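PDB 5H5O: diguanylate cyclase, which binds cyclic GMP through its cyclic nucleotide-binding domain, the part present here, and as a whole probably makes cyclic di-GMP from two GTP in bacterial signalling. Local coordinates for residues 46-51 and 57-62; 63-68 and 110-115; 69-74 and 96-101. All blocks are in the same frame, centred on the assembly; numbering follows the deposited sequence.

Contact 1: residues 46-51 and 57-62. With PCG (cyclic guanosine monophosphate), chain C.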
# COMPACT_ATOMS: atom_id res chain seq x y z
N GLN A 46 1.47 -5.31 24.58
CA GLN A 46 1.58 -6.16 23.40
C GLN A 46 0.22 -6.59 22.87
O GLN A 46 -0.65 -7.02 23.62
CB GLN A 46 2.45 -7.38 23.72
CG GLN A 46 2.49 -8.45 22.63
CD GLN A 46 3.28 -9.66 23.09
OE1 GLN A 46 4.47 -9.55 23.39
NE2 GLN A 46 2.61 -10.81 23.19
N ILE A 47 0.04 -6.46 21.55
CA ILE A 47 -1.18 -6.91 20.93
C ILE A 47 -0.90 -8.18 20.15
O ILE A 47 0.10 -8.26 19.43
CB ILE A 47 -1.76 -5.85 19.99
CG1 ILE A 47 -2.36 -4.69 20.79
CG2 ILE A 47 -2.83 -6.48 19.06
CD1 ILE A 47 -3.43 -5.13 21.79
N ASP A 48 -1.78 -9.17 20.27
CA ASP A 48 -1.64 -10.41 19.51
C ASP A 48 -2.63 -10.45 18.36
O ASP A 48 -3.82 -10.22 18.55
CB ASP A 48 -1.83 -11.64 20.40
CG ASP A 48 -0.70 -11.82 21.41
OD1 ASP A 48 0.31 -11.09 21.31
OD2 ASP A 48 -0.82 -12.70 22.29
N LEU A 49 -2.12 -10.73 17.17
CA LEU A 49 -2.95 -10.89 15.99
C LEU A 49 -3.20 -12.38 15.69
O LEU A 49 -2.26 -13.16 15.53
CB LEU A 49 -2.32 -10.20 14.79
CG LEU A 49 -2.03 -8.72 15.00
CD1 LEU A 49 -1.44 -8.09 13.74
CD2 LEU A 49 -3.28 -7.99 15.46
N ASP A 50 -4.47 -12.75 15.60
CA ASP A 50 -4.86 -14.13 15.32
C ASP A 50 -5.49 -14.23 13.93
O ASP A 50 -6.62 -13.80 13.72
CB ASP A 50 -5.83 -14.63 16.40
CG ASP A 50 -6.10 -16.13 16.31
OD1 ASP A 50 -5.91 -16.74 15.23
OD2 ASP A 50 -6.54 -16.70 17.33
N PHE A 51 -4.76 -14.82 13.00
CA PHE A 51 -5.21 -14.88 11.62
C PHE A 51 -6.06 -16.09 11.28
O PHE A 51 -6.35 -16.33 10.11
CB PHE A 51 -4.01 -14.83 10.68
CG PHE A 51 -3.28 -13.54 10.73
CD1 PHE A 51 -3.54 -12.55 9.80
CD2 PHE A 51 -2.36 -13.29 11.72
CE1 PHE A 51 -2.88 -11.35 9.86
CE2 PHE A 51 -1.69 -12.09 11.78
CZ PHE A 51 -1.94 -11.13 10.85
N LEU A 57 0.60 -16.96 15.57
CA LEU A 57 0.21 -15.63 16.06
C LEU A 57 1.30 -14.61 15.75
O LEU A 57 2.48 -14.95 15.69
CB LEU A 57 -0.03 -15.66 17.56
CG LEU A 57 -1.21 -16.48 18.05
CD1 LEU A 57 -1.19 -16.53 19.58
CD2 LEU A 57 -2.49 -15.88 17.53
N LYS A 58 0.89 -13.35 15.56
CA LYS A 58 1.84 -12.25 15.48
C LYS A 58 1.74 -11.40 16.73
O LYS A 58 0.64 -11.10 17.20
CB LYS A 58 1.61 -11.39 14.24
CG LYS A 58 2.24 -11.93 12.98
CD LYS A 58 2.13 -10.91 11.86
CE LYS A 58 2.78 -11.41 10.57
NZ LYS A 58 2.56 -10.47 9.42
N HIS A 59 2.89 -11.00 17.25
CA HIS A 59 2.98 -10.27 18.51
C HIS A 59 3.51 -8.89 18.23
O HIS A 59 4.61 -8.73 17.69
CB HIS A 59 3.91 -11.02 19.47
CG HIS A 59 3.55 -12.46 19.61
ND1 HIS A 59 2.46 -12.89 20.33
CD2 HIS A 59 4.11 -13.58 19.07
CE1 HIS A 59 2.38 -14.21 20.26
NE2 HIS A 59 3.37 -14.65 19.51
N LEU A 60 2.71 -7.88 18.57
CA LEU A 60 3.10 -6.50 18.26
C LEU A 60 3.37 -5.73 19.54
O LEU A 60 2.47 -5.56 20.37
CB LEU A 60 2.04 -5.80 17.40
CG LEU A 60 2.06 -6.09 15.89
CD1 LEU A 60 1.88 -7.58 15.55
CD2 LEU A 60 1.01 -5.26 15.17
N GLY A 61 4.62 -5.29 19.70
CA GLY A 61 5.01 -4.49 20.85
C GLY A 61 5.09 -3.00 20.54
O GLY A 61 4.81 -2.59 19.41
N PRO A 62 5.51 -2.20 21.53
CA PRO A 62 5.50 -0.73 21.45
C PRO A 62 6.05 -0.16 20.15
O PRO A 62 7.10 -0.58 19.67
CB PRO A 62 6.39 -0.34 22.64
CG PRO A 62 6.08 -1.42 23.68
CD PRO A 62 5.87 -2.69 22.88
PA PCG C . -6.62 -5.18 9.52
O1A PCG C . -7.29 -3.90 9.90
O2A PCG C . -6.90 -6.17 8.44
O5' PCG C . -6.62 -5.69 10.72
C5' PCG C . -5.81 -6.85 10.91
C4' PCG C . -4.42 -6.34 10.65
O4' PCG C . -3.30 -7.19 10.70
C3' PCG C . -4.31 -5.66 9.33
O3' PCG C . -5.31 -4.60 9.25
C2' PCG C . -2.85 -5.29 9.34
O2' PCG C . -2.52 -4.01 9.87
C1' PCG C . -2.23 -6.37 10.24
N9 PCG C . -1.35 -7.49 9.77
C8 PCG C . -0.20 -7.85 10.36
N7 PCG C . 0.38 -8.88 9.72
C5 PCG C . -0.38 -9.21 8.70
C6 PCG C . -0.34 -10.22 7.61
O6 PCG C . 0.61 -11.01 7.55
N1 PCG C . -1.36 -10.25 6.70
C2 PCG C . -2.40 -9.40 6.76
N2 PCG C . -3.38 -9.48 5.83
N3 PCG C . -2.51 -8.43 7.75
C4 PCG C . -1.54 -8.30 8.72
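The imidazole of His59 presents its edge to Asp48: ND1 lies 3.0 Å from Asp48 OD1, with that oxygen near the ring plane and an N-H...O angle of 163°. The two flat groups stand 79° apart, and the ring N-H meets the oxygen from above the carboxylate plane. That leaves the syn lone pair of Asp48 OD1 to the amide of Gln46, whose NE2 also donates to it; two bonds thus grip one oxygen. Over one face of the imidazole, near its rim, lies the carbonyl carbon of Leu57. The second flat group, Phe51, has PCG N9 at its edge, in the ring plane; its CZ comes obliquely to the guanine, 3.3 Å from PCG C5, while its CE2 rests obliquely on Lys58 CD, 4.0 Å away.

Past that ring Lys58 runs fully extended, with chi2 to chi4 all near 180°, and this reach carries NZ to the Hoogsteen edge of the base, 2.7 Å from PCG N7 and 2.8 Å from PCG O6. Two acceptors on one ammonium suit a purine with a 6-oxo group. On the same face of the sheet, Leu49 CD1 packs between the base and Leu60 CD1, the latter 3.8 Å off.

Ile47 with Leu60 and Leu49 with Lys58 are hydrogen-bonded pairs flanking the non-hydrogen-bonded pair Asp48 and His59. This antiparallel hairpin closes one side of its sheet: strand 58-60 is outermost, strand 81-84 flanks 47-50 on the other side, and Ile47 and Leu60 pack on Phe66 of strand 65-66.

Contact 2: residues 63-68 and 110-115. With PCG (cyclic guanosine monophosphate), chain C.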
# COMPACT_ATOMS: atom_id res chain seq x y z
N GLY A 63 5.34 0.80 19.56
CA GLY A 63 5.79 1.38 18.31
C GLY A 63 5.34 0.64 17.05
O GLY A 63 5.52 1.15 15.93
N GLU A 64 4.75 -0.54 17.20
CA GLU A 64 4.23 -1.26 16.04
C GLU A 64 2.77 -0.89 15.76
O GLU A 64 1.99 -0.64 16.69
CB GLU A 64 4.39 -2.78 16.20
CG GLU A 64 5.83 -3.26 16.04
CD GLU A 64 5.99 -4.74 16.38
OE1 GLU A 64 5.68 -5.59 15.52
OE2 GLU A 64 6.41 -5.06 17.52
N PHE A 65 2.41 -0.87 14.48
CA PHE A 65 1.08 -0.45 14.06
C PHE A 65 0.34 -1.55 13.33
O PHE A 65 0.94 -2.47 12.80
CB PHE A 65 1.18 0.80 13.19
CG PHE A 65 1.76 0.55 11.83
CD1 PHE A 65 0.95 0.18 10.76
CD2 PHE A 65 3.12 0.69 11.61
CE1 PHE A 65 1.49 -0.05 9.50
CE2 PHE A 65 3.67 0.48 10.35
CZ PHE A 65 2.84 0.10 9.29
N PHE A 66 -0.98 -1.46 13.32
CA PHE A 66 -1.81 -2.47 12.68
C PHE A 66 -3.18 -1.90 12.45
O PHE A 66 -3.56 -0.92 13.10
CB PHE A 66 -1.91 -3.74 13.54
CG PHE A 66 -2.52 -3.51 14.92
CD1 PHE A 66 -3.86 -3.80 15.16
CD2 PHE A 66 -1.74 -3.06 15.97
CE1 PHE A 66 -4.42 -3.62 16.43
CE2 PHE A 66 -2.30 -2.87 17.25
CZ PHE A 66 -3.62 -3.16 17.48
N GLY A 67 -3.94 -2.51 11.55
CA GLY A 67 -5.28 -2.04 11.28
C GLY A 67 -5.39 -0.98 10.21
O GLY A 67 -6.48 -0.47 9.95
N GLU A 68 -4.26 -0.65 9.57
CA GLU A 68 -4.26 0.38 8.52
C GLU A 68 -5.10 -0.03 7.30
O GLU A 68 -5.65 0.82 6.63
CB GLU A 68 -2.83 0.81 8.13
CG GLU A 68 -2.06 -0.12 7.15
CD GLU A 68 -1.67 -1.47 7.76
OE1 GLU A 68 -1.94 -1.70 8.96
OE2 GLU A 68 -1.07 -2.29 7.04
N ALA A 110 2.52 10.33 3.22
CA ALA A 110 2.98 9.61 2.03
C ALA A 110 4.10 8.66 2.40
O ALA A 110 4.16 7.52 1.94
CB ALA A 110 3.43 10.59 0.93
N HIS A 111 5.01 9.15 3.23
CA HIS A 111 6.12 8.32 3.68
C HIS A 111 5.59 7.13 4.49
O HIS A 111 6.04 5.97 4.31
CB HIS A 111 7.10 9.17 4.50
CG HIS A 111 8.40 8.49 4.78
ND1 HIS A 111 8.70 7.94 6.01
CD2 HIS A 111 9.48 8.27 4.00
CE1 HIS A 111 9.91 7.40 5.97
NE2 HIS A 111 10.40 7.59 4.76
N PHE A 112 4.62 7.40 5.34
CA PHE A 112 4.00 6.31 6.09
C PHE A 112 3.30 5.32 5.16
O PHE A 112 3.42 4.11 5.34
CB PHE A 112 3.00 6.84 7.13
CG PHE A 112 2.08 5.78 7.66
CD1 PHE A 112 2.52 4.87 8.62
CD2 PHE A 112 0.78 5.69 7.20
CE1 PHE A 112 1.68 3.88 9.10
CE2 PHE A 112 -0.07 4.69 7.68
CZ PHE A 112 0.38 3.78 8.63
N LEU A 113 2.55 5.82 4.17
CA LEU A 113 1.80 4.92 3.29
C LEU A 113 2.75 4.05 2.47
O LEU A 113 2.48 2.88 2.17
CB LEU A 113 0.91 5.74 2.35
CG LEU A 113 -0.30 6.39 3.01
CD1 LEU A 113 -1.04 7.32 2.03
CD2 LEU A 113 -1.25 5.34 3.57
N ARG A 114 3.86 4.65 2.08
CA ARG A 114 4.90 3.94 1.36
C ARG A 114 5.45 2.79 2.21
O ARG A 114 5.54 1.65 1.73
CB ARG A 114 6.00 4.94 1.04
CG ARG A 114 7.07 4.43 0.14
CD ARG A 114 7.73 5.61 -0.53
NE ARG A 114 8.93 5.19 -1.25
CZ ARG A 114 9.82 6.04 -1.73
NH1 ARG A 114 9.65 7.35 -1.58
NH2 ARG A 114 10.89 5.58 -2.36
N ARG A 115 5.80 3.08 3.46
CA ARG A 115 6.25 2.05 4.37
C ARG A 115 5.17 0.98 4.61
O ARG A 115 5.49 -0.18 4.75
CB ARG A 115 6.72 2.63 5.71
CG ARG A 115 7.94 3.52 5.60
CD ARG A 115 8.82 3.42 6.87
NE ARG A 115 8.04 3.19 8.09
CZ ARG A 115 7.27 4.12 8.66
NH1 ARG A 115 7.17 5.32 8.09
NH2 ARG A 115 6.59 3.84 9.76
PA PCG C . -6.62 -5.18 9.52
O1A PCG C . -7.29 -3.90 9.90
O2A PCG C . -6.90 -6.17 8.44
O5' PCG C . -6.62 -5.69 10.72
C5' PCG C . -5.81 -6.85 10.91
C4' PCG C . -4.42 -6.34 10.65
O4' PCG C . -3.30 -7.19 10.70
C3' PCG C . -4.31 -5.66 9.33
O3' PCG C . -5.31 -4.60 9.25
C2' PCG C . -2.85 -5.29 9.34
O2' PCG C . -2.52 -4.01 9.87
C1' PCG C . -2.23 -6.37 10.24
N9 PCG C . -1.35 -7.49 9.77
C8 PCG C . -0.20 -7.85 10.36
N7 PCG C . 0.38 -8.88 9.72
C5 PCG C . -0.38 -9.21 8.70
C6 PCG C . -0.34 -10.22 7.61
O6 PCG C . 0.61 -11.01 7.55
N1 PCG C . -1.36 -10.25 6.70
C2 PCG C . -2.40 -9.40 6.76
N2 PCG C . -3.38 -9.48 5.83
N3 PCG C . -2.51 -8.43 7.75
C4 PCG C . -1.54 -8.30 8.72
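Phe65 and Phe112 reach for each other from opposite directions and meet as a T-shaped (edge-to-face) pair. Phe112 is the edge: its CE1 stands 3.8 Å above the plane of the Phe65 ring, over the centre, and Phe112 CE1 is 4.0 Å from both Phe65 CE1 and Phe65 CZ. The centroids are 5.2 Å apart and the planes are inclined at 62°. On Phe65 the first torsion (70°) sets CG between the backbone N and the carbonyl carbon, which sends the ring from strand 65-66 toward helix 106-121; on Phe112, CG lies anti to the backbone N (164°) and the ring extends to meet it.

Two further side chains border the pair. Glu68 CB touches the edge of the Phe112 ring, 4.4 Å from CZ; beyond it the carboxylate leads away from Phe112, toward the ligand and a later turn of helix 106-121, with Glu68 CD at the edge of the Phe65 ring. Arg115 brings NH2 to 4.5 Å from Phe65 CE2, an oblique, distant approach; the guanidinium is held by a salt bridge from NH1 to Glu10.

At the ligand, Glu68 OE1 accepts the ribose hydroxyl PCG O2' at 2.5 Å, and O2' in turn accepts the backbone N-H of Gly67, with N to O2' at 2.7 Å. The hydroxyl therefore donates to the carboxylate and accepts from the amide, a recognition of the 2'-OH familiar from cyclic nucleotide-binding domains. Glu68 OE2 is held in a salt bridge by Arg119, farther along helix 106-121, which probably stabilises the charged carboxylate. The chemistry is thus divided: apolar rings fasten the strand to the helix, while the adjoining acid links that helix to the bound nucleotide.

Contact 3: residues 69-74 and 96-101; sequences LGLLIG and DDFQRL. With PCG (cyclic guanosine monophosphate), chain C.
Leu71 and Phe98 both set CG anti to the backbone N, with chi1 at 179° and 178°, and these two torsions extend the side chains toward each other between helix 68-72 and helix 95-104. There Leu71 CD2 sits over one face of the Phe98 ring in a CH-pi contact, 4.2 Å from the centroid and 26° off the ring normal. It lies nearer the root of the ring than the far end, 3.8 Å from Phe98 CG. Leu72 serves the far end instead: its CD2 approaches Phe98 CE2 obliquely at 3.6 Å, the two side chains crossing at about a right angle.

No hydrogen bond joins the segments, so apolar packing alone couples them. Phe98 also packs on Val109 of helix 106-121 in its own chain and on Arg114 of the second subunit, while Leu72 touches Ile117 of that subunit, which places this small apolar patch at the dimer interface.

Toward the nucleotide, the start of helix 68-72 faces the cyclic phosphate: Gly70 N makes a weak hydrogen bond, 3.4 Å, to PCG O1A. Helix 68-72 with the segment after it, where Arg78 and Ser79 bind the nucleotide, is consistent with the phosphate-binding cassette of cyclic nucleotide-binding domains.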
# COMPACT_ATOMS: atom_id res chain seq x y z
N LEU A 69 -5.21 -1.34 7.05
CA LEU A 69 -6.09 -1.85 5.99
C LEU A 69 -7.55 -1.48 6.24
O LEU A 69 -8.25 -1.02 5.33
CB LEU A 69 -5.98 -3.38 5.86
CG LEU A 69 -4.60 -3.97 5.56
CD1 LEU A 69 -4.69 -5.49 5.39
CD2 LEU A 69 -3.98 -3.32 4.32
N GLY A 70 -8.00 -1.68 7.48
CA GLY A 70 -9.34 -1.30 7.87
C GLY A 70 -9.54 0.20 7.71
O GLY A 70 -10.61 0.67 7.32
N LEU A 71 -8.49 0.95 8.01
CA LEU A 71 -8.54 2.39 7.90
C LEU A 71 -8.65 2.86 6.44
O LEU A 71 -9.42 3.75 6.13
CB LEU A 71 -7.29 2.97 8.54
CG LEU A 71 -7.14 4.50 8.51
CD1 LEU A 71 -8.06 5.16 9.52
CD2 LEU A 71 -5.69 4.90 8.76
N LEU A 72 -7.88 2.22 5.55
CA LEU A 72 -7.65 2.75 4.20
C LEU A 72 -8.59 2.19 3.13
O LEU A 72 -8.76 2.78 2.05
CB LEU A 72 -6.21 2.48 3.80
CG LEU A 72 -5.17 3.27 4.60
CD1 LEU A 72 -3.75 2.76 4.36
CD2 LEU A 72 -5.30 4.76 4.27
N ILE A 73 -9.19 1.04 3.41
CA ILE A 73 -9.97 0.30 2.44
C ILE A 73 -11.40 0.18 2.94
O ILE A 73 -11.66 -0.51 3.91
CB ILE A 73 -9.38 -1.09 2.28
CG1 ILE A 73 -7.89 -0.97 1.95
CG2 ILE A 73 -10.11 -1.90 1.19
CD1 ILE A 73 -7.18 -2.28 2.08
N GLY A 74 -12.33 0.86 2.27
CA GLY A 74 -13.72 0.81 2.67
C GLY A 74 -14.28 -0.61 2.64
O GLY A 74 -13.98 -1.38 1.72
N ASP A 96 -11.58 9.88 10.15
CA ASP A 96 -11.57 11.34 10.08
C ASP A 96 -10.25 11.94 10.55
O ASP A 96 -9.78 12.94 9.99
CB ASP A 96 -12.73 11.94 10.90
CG ASP A 96 -14.09 11.71 10.25
OD1 ASP A 96 -14.14 11.39 9.04
OD2 ASP A 96 -15.11 11.87 10.96
N ASP A 97 -9.67 11.33 11.59
CA ASP A 97 -8.38 11.76 12.11
C ASP A 97 -7.33 11.64 11.01
O ASP A 97 -6.51 12.54 10.81
CB ASP A 97 -7.93 10.89 13.31
CG ASP A 97 -8.89 10.95 14.49
OD1 ASP A 97 -9.65 11.94 14.60
OD2 ASP A 97 -8.88 10.00 15.32
N PHE A 98 -7.34 10.51 10.31
CA PHE A 98 -6.37 10.28 9.26
C PHE A 98 -6.55 11.29 8.13
O PHE A 98 -5.56 11.81 7.60
CB PHE A 98 -6.45 8.84 8.73
CG PHE A 98 -5.49 8.55 7.61
CD1 PHE A 98 -4.14 8.38 7.87
CD2 PHE A 98 -5.94 8.46 6.29
CE1 PHE A 98 -3.24 8.13 6.84
CE2 PHE A 98 -5.05 8.20 5.25
CZ PHE A 98 -3.70 8.03 5.52
N GLN A 99 -7.80 11.57 7.77
CA GLN A 99 -8.03 12.58 6.74
C GLN A 99 -7.49 13.94 7.18
O GLN A 99 -6.93 14.67 6.36
CB GLN A 99 -9.51 12.68 6.35
CG GLN A 99 -9.77 13.78 5.33
CD GLN A 99 -8.94 13.59 4.05
OE1 GLN A 99 -8.25 14.51 3.60
NE2 GLN A 99 -9.00 12.40 3.47
N ARG A 100 -7.65 14.27 8.47
CA ARG A 100 -7.11 15.52 8.98
C ARG A 100 -5.59 15.55 8.85
O ARG A 100 -5.01 16.57 8.46
CB ARG A 100 -7.51 15.76 10.44
CG ARG A 100 -8.90 16.37 10.61
CD ARG A 100 -9.37 16.33 12.05
NE ARG A 100 -10.74 15.86 12.16
CZ ARG A 100 -11.11 14.78 12.83
NH1 ARG A 100 -10.22 14.06 13.48
NH2 ARG A 100 -12.39 14.43 12.86
N LEU A 101 -4.97 14.41 9.16
CA LEU A 101 -3.52 14.24 9.12
C LEU A 101 -2.96 14.44 7.71
O LEU A 101 -1.97 15.13 7.51
CB LEU A 101 -3.17 12.84 9.60
CG LEU A 101 -1.86 12.58 10.32
CD1 LEU A 101 -1.40 13.81 11.08
CD2 LEU A 101 -2.05 11.39 11.27
PA PCG C . -6.62 -5.18 9.52
O1A PCG C . -7.29 -3.90 9.90
O2A PCG C . -6.90 -6.17 8.44
O5' PCG C . -6.62 -5.69 10.72
C5' PCG C . -5.81 -6.85 10.91
C4' PCG C . -4.42 -6.34 10.65
O4' PCG C . -3.30 -7.19 10.70
C3' PCG C . -4.31 -5.66 9.33
O3' PCG C . -5.31 -4.60 9.25
C2' PCG C . -2.85 -5.29 9.34
O2' PCG C . -2.52 -4.01 9.87
C1' PCG C . -2.23 -6.37 10.24
N9 PCG C . -1.35 -7.49 9.77
C8 PCG C . -0.20 -7.85 10.36
N7 PCG C . 0.38 -8.88 9.72
C5 PCG C . -0.38 -9.21 8.70
C6 PCG C . -0.34 -10.22 7.61
O6 PCG C . 0.61 -11.01 7.55
N1 PCG C . -1.36 -10.25 6.70
C2 PCG C . -2.40 -9.40 6.76
N2 PCG C . -3.38 -9.48 5.83
N3 PCG C . -2.51 -8.43 7.75
C4 PCG C . -1.54 -8.30 8.72

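Along the chain contact 1 closes first, and contact 3 is nested within the loop that contact 2 closes. The hairpin of contact 1 runs on into strand 65-66 of contact 2, which leads directly into helix 68-72 of contact 3. Centres of contacts 1 and 2 lie about 15 Å apart and those of 2 and 3 about 11 Å apart, each pair touching through apolar side chains; contacts 1 and 3, about 21 Å apart between centres, do not touch. All three nevertheless meet the same cyclic GMP, at its base, ribose and phosphate in turn. Contacts 2 and 3 also reach the second subunit, so the ligand site and the dimer interface share elements, consistent with a path between them.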